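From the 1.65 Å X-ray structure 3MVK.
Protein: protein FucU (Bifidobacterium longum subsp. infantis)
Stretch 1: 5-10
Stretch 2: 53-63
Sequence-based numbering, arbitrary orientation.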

# COMPACT_ATOMS: atom_id res chain seq x y z
N ILE G 5 20.49 -14.14 -23.05
CA ILE G 5 19.74 -12.91 -22.79
C ILE G 5 20.68 -11.70 -22.80
O ILE G 5 21.72 -11.72 -22.14
CB ILE G 5 19.02 -12.98 -21.43
CG1 ILE G 5 18.11 -14.22 -21.38
CG2 ILE G 5 18.20 -11.71 -21.16
CD1 ILE G 5 17.84 -14.71 -19.98
N PRO G 6 20.32 -10.65 -23.57
CA PRO G 6 21.12 -9.44 -23.64
C PRO G 6 21.34 -8.83 -22.26
O PRO G 6 20.39 -8.66 -21.48
CB PRO G 6 20.26 -8.52 -24.50
CG PRO G 6 19.53 -9.45 -25.39
CD PRO G 6 19.19 -10.61 -24.51
N LYS G 7 22.60 -8.52 -21.98
CA LYS G 7 23.01 -7.99 -20.69
C LYS G 7 22.31 -6.69 -20.30
O LYS G 7 22.15 -6.40 -19.11
CB LYS G 7 24.53 -7.78 -20.66
N ILE G 8 21.87 -5.89 -21.28
CA ILE G 8 21.27 -4.60 -20.95
C ILE G 8 19.85 -4.69 -20.37
O ILE G 8 19.36 -3.73 -19.77
CB ILE G 8 21.30 -3.58 -22.12
CG1 ILE G 8 20.34 -3.99 -23.23
CG2 ILE G 8 22.77 -3.37 -22.63
CD1 ILE G 8 20.12 -2.85 -24.25
N ILE G 9 19.20 -5.84 -20.52
CA ILE G 9 17.81 -6.00 -20.05
C ILE G 9 17.79 -6.22 -18.52
O ILE G 9 18.30 -7.25 -18.06
CB ILE G 9 17.09 -7.16 -20.79
CG1 ILE G 9 17.02 -6.86 -22.30
CG2 ILE G 9 15.68 -7.41 -20.22
CD1 ILE G 9 16.51 -8.02 -23.15
N PRO G 10 17.20 -5.28 -17.74
CA PRO G 10 17.14 -5.48 -16.28
C PRO G 10 16.13 -6.58 -15.91
O PRO G 10 15.26 -6.92 -16.74
CB PRO G 10 16.71 -4.11 -15.75
CG PRO G 10 15.89 -3.51 -16.89
CD PRO G 10 16.57 -4.00 -18.15
N GLY G 53 18.13 1.89 -31.02
CA GLY G 53 18.65 0.72 -31.77
C GLY G 53 19.18 -0.37 -30.86
O GLY G 53 18.87 -1.54 -31.05
N GLU G 54 19.93 -0.01 -29.83
CA GLU G 54 20.48 -1.05 -28.97
C GLU G 54 19.38 -1.73 -28.16
O GLU G 54 19.43 -2.95 -27.94
CB GLU G 54 21.62 -0.57 -28.08
CG GLU G 54 21.30 0.56 -27.18
CD GLU G 54 22.55 1.11 -26.48
OE1 GLU G 54 22.71 2.36 -26.46
OE2 GLU G 54 23.37 0.30 -26.00
N ILE G 55 18.38 -0.95 -27.75
CA ILE G 55 17.22 -1.53 -27.08
C ILE G 55 16.44 -2.47 -28.01
O ILE G 55 16.10 -3.58 -27.63
CB ILE G 55 16.30 -0.46 -26.48
CG1 ILE G 55 17.04 0.26 -25.35
CG2 ILE G 55 15.01 -1.08 -25.93
CD1 ILE G 55 16.34 1.47 -24.85
N LEU G 56 16.15 -2.01 -29.22
CA LEU G 56 15.41 -2.86 -30.16
C LEU G 56 16.18 -4.13 -30.43
O LEU G 56 15.59 -5.22 -30.45
CB LEU G 56 15.16 -2.12 -31.47
CG LEU G 56 14.38 -2.91 -32.51
CD1 LEU G 56 12.95 -3.33 -32.04
CD2 LEU G 56 14.28 -2.09 -33.81
N LYS G 57 17.48 -4.01 -30.66
CA LYS G 57 18.29 -5.18 -30.98
C LYS G 57 18.21 -6.22 -29.85
O LYS G 57 18.07 -7.42 -30.11
CB LYS G 57 19.74 -4.78 -31.22
CG LYS G 57 20.64 -5.94 -31.66
CD LYS G 57 22.10 -5.47 -31.64
CE LYS G 57 23.04 -6.63 -31.91
NZ LYS G 57 22.90 -7.12 -33.31
N ALA G 58 18.28 -5.75 -28.60
CA ALA G 58 18.21 -6.63 -27.46
C ALA G 58 16.83 -7.29 -27.34
O ALA G 58 16.72 -8.51 -27.11
CB ALA G 58 18.57 -5.86 -26.18
N ILE G 59 15.78 -6.50 -27.49
CA ILE G 59 14.40 -7.00 -27.36
C ILE G 59 14.10 -8.08 -28.40
O ILE G 59 13.53 -9.10 -28.07
CB ILE G 59 13.37 -5.86 -27.44
CG1 ILE G 59 13.41 -5.05 -26.14
CG2 ILE G 59 11.95 -6.42 -27.69
CD1 ILE G 59 12.60 -3.77 -26.22
N LEU G 60 14.51 -7.85 -29.64
CA LEU G 60 14.20 -8.77 -30.72
C LEU G 60 14.85 -10.15 -30.53
O LEU G 60 14.35 -11.14 -31.07
CB LEU G 60 14.55 -8.18 -32.08
CG LEU G 60 13.73 -6.96 -32.51
CD1 LEU G 60 14.29 -6.44 -33.81
CD2 LEU G 60 12.24 -7.26 -32.64
N THR G 61 15.93 -10.23 -29.75
CA THR G 61 16.51 -11.54 -29.44
C THR G 61 15.57 -12.42 -28.61
O THR G 61 15.68 -13.66 -28.62
CB THR G 61 17.89 -11.44 -28.77
OG1 THR G 61 17.72 -10.98 -27.43
CG2 THR G 61 18.80 -10.49 -29.53
N VAL G 62 14.63 -11.81 -27.89
CA VAL G 62 13.73 -12.58 -27.03
C VAL G 62 12.23 -12.41 -27.31
O VAL G 62 11.39 -13.07 -26.69
CB VAL G 62 14.02 -12.32 -25.53
CG1 VAL G 62 15.41 -12.81 -25.16
CG2 VAL G 62 13.84 -10.85 -25.17
N PHE G 63 11.89 -11.55 -28.27
CA PHE G 63 10.52 -11.08 -28.44
C PHE G 63 10.14 -11.27 -29.90
O PHE G 63 10.65 -10.56 -30.78
CB PHE G 63 10.48 -9.59 -28.07
CG PHE G 63 9.11 -8.94 -28.10
CD1 PHE G 63 8.38 -8.76 -26.92
CD2 PHE G 63 8.61 -8.40 -29.27
CE1 PHE G 63 7.13 -8.10 -26.91
CE2 PHE G 63 7.36 -7.74 -29.29
CZ PHE G 63 6.62 -7.58 -28.11

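The two stretches pack through van der Waals contacts alone; no hydrogen bond joins them. Together they bury 314 Å². Stretch 2 supplies a helix, and stretch 1 an irregular segment with a type I turn from Pro6 to Ile9. The turn is closed by Ile9 N to Pro6 O at 3.2 Å. Pro6, Ile8 and Ile9 all direct CA-to-CB toward the helix, while Lys7 points away and is exposed.

Gly53 makes no contact. Glu54 takes part through its backbone: its O lies 3.8 Å from Ile8 CD1. That oxygen also accepts the helical hydrogen bond from Ala58 N at 3.1 Å. Ile55 is buried and points sideways; its CA is 4.3 Å from Ile8 CD1. Leu56 is out of reach, and the side chain of Lys57 leads away at its end.

Ala58 is the centre of the contact. Its CB meets Pro6 CB at 3.6 Å, Ile8 CD1 at 3.9 Å and Ile9 CD1 at 4.3 Å. The small methyl lets the turn come close, with the CA atoms of Pro6 and Ala58 5.6 Å apart. Ile8, with chi1 p and chi2 t, and Ile9, with chi1 m and chi2 t, both bring CD1 to this methyl. Ala58 O also touches Pro6 CG, at 3.4 Å.

Ile59 points away and Leu60 is out of reach. Thr61 points toward stretch 1. Its OG1 donates to Ala58 O at 2.7 Å, which satisfies the hydroxyl within its own stretch. The same OG1 sits 3.1 Å from Pro6 CG, a close packing contact. Val62 adds a branched apolar side chain: CG1 is 4.4 Å from Pro6 CD, and CG2 is 4.4 Å from Ile9 CD1. Its two methyls thus reach different residues of the turn. Phe63 lies beyond the contact.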